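Local coordinates for SPbeta prophage-derived uncharacterized protein YorR (PDB 2AXP) that is uncharacterised in detail but probably acts as a nucleotide-phosphorylating kinase of the dTMP kinase type, at residues 7-12 with 127-132. Residues are numbered along the deposited sequence; the frame is centred on the assembly and turned at random.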
ATOM      1  N   GLU A   7     -15.163   9.187   0.357  1.00 32.59           N
ATOM      2  CA  GLU A   7     -14.249   8.495  -0.556  1.00 36.49           C
ATOM      3  C   GLU A   7     -13.022   9.344  -0.908  1.00 37.41           C
ATOM      4  O   GLU A   7     -13.069  10.585  -0.909  1.00 36.38           O
ATOM      5  CB  GLU A   7     -14.931   8.096  -1.886  1.00 35.55           C
ATOM      6  CG  GLU A   7     -16.181   7.244  -1.776  1.00 35.95           C
ATOM      7  CD  GLU A   7     -15.909   5.761  -1.592  1.00 36.52           C
ATOM      8  OE1 GLU A   7     -14.960   5.369  -0.875  1.00 35.02           O
ATOM      9  OE2 GLU A   7     -16.690   4.977  -2.161  1.00 39.91           O
ATOM     10  N   GLY A   8     -11.937   8.652  -1.245  1.00 35.51           N
ATOM     11  CA  GLY A   8     -10.725   9.338  -1.620  1.00 34.22           C
ATOM     12  C   GLY A   8      -9.493   8.611  -1.142  1.00 34.23           C
ATOM     13  O   GLY A   8      -9.592   7.666  -0.351  1.00 31.56           O
ATOM     14  N   PRO A   9      -8.307   9.059  -1.592  1.00 34.51           N
ATOM     15  CA  PRO A   9      -7.003   8.488  -1.255  1.00 34.48           C
ATOM     16  C   PRO A   9      -6.582   8.777   0.152  1.00 35.14           C
ATOM     17  O   PRO A   9      -7.211   9.578   0.840  1.00 36.78           O
ATOM     18  CB  PRO A   9      -6.083   9.118  -2.281  1.00 34.36           C
ATOM     19  CG  PRO A   9      -6.654  10.485  -2.421  1.00 35.68           C
ATOM     20  CD  PRO A   9      -8.152  10.250  -2.448  1.00 35.09           C
ATOM     21  N   ASP A  10      -5.533   8.089   0.587  1.00 36.48           N
ATOM     22  CA  ASP A  10      -4.975   8.257   1.927  1.00 37.49           C
ATOM     23  C   ASP A  10      -4.388   9.651   2.078  1.00 35.48           C
ATOM     24  O   ASP A  10      -4.346  10.441   1.129  1.00 32.65           O
ATOM     25  CB  ASP A  10      -3.850   7.243   2.150  1.00 41.90           C
ATOM     26  CG  ASP A  10      -4.364   5.853   2.404  1.00 45.92           C
ATOM     27  OD1 ASP A  10      -5.307   5.438   1.691  1.00 47.35           O
ATOM     28  OD2 ASP A  10      -3.813   5.170   3.307  1.00 48.47           O
ATOM     29  N   CYS A  11      -3.931   9.937   3.284  1.00 35.09           N
ATOM     30  CA  CYS A  11      -3.302  11.207   3.560  1.00 38.19           C
ATOM     31  C   CYS A  11      -4.161  12.411   3.227  1.00 39.65           C
ATOM     32  O   CYS A  11      -3.643  13.490   2.908  1.00 40.03           O
ATOM     33  CB  CYS A  11      -1.979  11.302   2.802  1.00 36.43           C
ATOM     34  SG  CYS A  11      -0.760  10.122   3.419  1.00 39.68           S
ATOM     35  N   CYS A  12      -5.474  12.234   3.286  1.00 39.53           N
ATOM     36  CA  CYS A  12      -6.368  13.341   3.007  1.00 39.81           C
ATOM     37  C   CYS A  12      -7.265  13.600   4.211  1.00 39.23           C
ATOM     38  O   CYS A  12      -8.322  14.205   4.081  1.00 40.58           O
ATOM     39  CB  CYS A  12      -7.208  13.077   1.743  1.00 38.79           C
ATOM     40  SG  CYS A  12      -6.315  13.129   0.150  1.00 38.08           S
ATOM     41  N   SER A 127      -2.157   7.873 -10.881  1.00 68.68           N
ATOM     42  CA  SER A 127      -3.155   6.969 -11.432  1.00 68.10           C
ATOM     43  C   SER A 127      -4.354   6.840 -10.485  1.00 67.49           C
ATOM     44  O   SER A 127      -5.507   6.930 -10.911  1.00 66.95           O
ATOM     45  CB  SER A 127      -2.538   5.593 -11.678  1.00 67.62           C
ATOM     46  OG  SER A 127      -3.523   4.693 -12.156  1.00 68.06           O
ATOM     47  N   ILE A 128      -4.075   6.625  -9.203  1.00 66.06           N
ATOM     48  CA  ILE A 128      -5.136   6.495  -8.217  1.00 64.81           C
ATOM     49  C   ILE A 128      -6.024   7.725  -8.285  1.00 63.91           C
ATOM     50  O   ILE A 128      -7.244   7.608  -8.355  1.00 64.11           O
ATOM     51  CB  ILE A 128      -4.566   6.337  -6.777  1.00 64.84           C
ATOM     52  CG1 ILE A 128      -4.024   4.915  -6.592  1.00 64.78           C
ATOM     53  CG2 ILE A 128      -5.644   6.644  -5.740  1.00 64.18           C
ATOM     54  CD1 ILE A 128      -3.529   4.598  -5.187  1.00 64.28           C
ATOM     55  N   LEU A 129      -5.413   8.904  -8.280  1.00 62.75           N
ATOM     56  CA  LEU A 129      -6.182  10.138  -8.349  1.00 61.39           C
ATOM     57  C   LEU A 129      -6.909  10.259  -9.668  1.00 60.55           C
ATOM     58  O   LEU A 129      -8.067  10.666  -9.709  1.00 60.95           O
ATOM     59  CB  LEU A 129      -5.280  11.356  -8.165  1.00 61.39           C
ATOM     60  CG  LEU A 129      -5.197  11.958  -6.763  1.00 61.68           C
ATOM     61  CD1 LEU A 129      -4.712  10.914  -5.775  1.00 62.65           C
ATOM     62  CD2 LEU A 129      -4.260  13.150  -6.788  1.00 61.35           C
ATOM     63  N   GLU A 130      -6.234   9.908 -10.752  1.00 59.79           N
ATOM     64  CA  GLU A 130      -6.854  10.008 -12.062  1.00 59.88           C
ATOM     65  C   GLU A 130      -8.023   9.032 -12.141  1.00 58.35           C
ATOM     66  O   GLU A 130      -9.041   9.301 -12.781  1.00 58.08           O
ATOM     67  CB  GLU A 130      -5.815   9.720 -13.147  1.00 61.66           C
ATOM     68  CG  GLU A 130      -6.282  10.027 -14.555  1.00 65.44           C
ATOM     69  CD  GLU A 130      -6.316   8.788 -15.423  1.00 67.77           C
ATOM     70  OE1 GLU A 130      -5.231   8.216 -15.679  1.00 69.67           O
ATOM     71  OE2 GLU A 130      -7.423   8.381 -15.843  1.00 67.90           O
ATOM     72  N   LEU A 131      -7.874   7.910 -11.449  1.00 56.74           N
ATOM     73  CA  LEU A 131      -8.894   6.863 -11.410  1.00 54.82           C
ATOM     74  C   LEU A 131     -10.118   7.282 -10.586  1.00 54.34           C
ATOM     75  O   LEU A 131     -11.257   7.056 -10.998  1.00 52.02           O
ATOM     76  CB  LEU A 131      -8.286   5.597 -10.816  1.00 54.60           C
ATOM     77  CG  LEU A 131      -8.834   4.259 -11.278  1.00 54.09           C
ATOM     78  CD1 LEU A 131      -8.728   4.144 -12.795  1.00 54.19           C
ATOM     79  CD2 LEU A 131      -8.037   3.162 -10.605  1.00 54.91           C
ATOM     80  N   TYR A 132      -9.865   7.877  -9.418  1.00 53.25           N
ATOM     81  CA  TYR A 132     -10.928   8.336  -8.529  1.00 52.33           C
ATOM     82  C   TYR A 132     -11.836   9.335  -9.205  1.00 53.94           C
ATOM     83  O   TYR A 132     -13.056   9.183  -9.201  1.00 52.94           O
ATOM     84  CB  TYR A 132     -10.364   8.999  -7.277  1.00 48.75           C
ATOM     85  CG  TYR A 132     -10.307   8.101  -6.072  1.00 45.47           C
ATOM     86  CD1 TYR A 132      -9.109   7.525  -5.669  1.00 43.77           C
ATOM     87  CD2 TYR A 132     -11.452   7.801  -5.345  1.00 43.13           C
ATOM     88  CE1 TYR A 132      -9.049   6.668  -4.575  1.00 42.14           C
ATOM     89  CE2 TYR A 132     -11.397   6.939  -4.247  1.00 41.91           C
ATOM     90  CZ  TYR A 132     -10.193   6.379  -3.875  1.00 39.06           C
ATOM     91  OH  TYR A 132     -10.130   5.502  -2.827  1.00 37.47           O
TER
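G8 O, which accepts a hydrogen bond from K14 NZ, also lies 3.3 Å from Y132 OH, where the P-loop-like turn between strand 3-7 and helix 14-25 meets helix 124-137. The arrangement matches the P-loop kinase fold, with its parallel sheet of strand order 2-3-1-4-5. Y132 reaches the loop with its ring lying over the backbone of G8: CA of G8 sits above one face, 4.0 Å from the ring centroid and 26° off the normal, in a CH-pi contact. CG of Y132 is turned well beyond the staggered position (chi1 -98°), and the ring stands roughly perpendicular to the CA-CB-CG plane (chi2 102°), which together present this face to G8. P9 CD lies over the same face, but farther above the plane, at 4.2 Å, while I128 CG2 sits at the ring edge, in plane. The hydroxyl of Y132 is held by a hydrogen bond with S66 OG; S66 N in turn binds E7 OE2, and F63 N binds E7 OE1. One residue of helix 64-70 thus fixes both the tyrosine and the acidic end of the strand. Beyond the ring the contact becomes apolar. The P9 ring and the L129 side chain cross at about a right angle, and I108 of helix 105-115 packs against both. P9 CG touches L129 CD1 at 3.9 Å, and P9 CB stands 4.3 Å from I128 CG2.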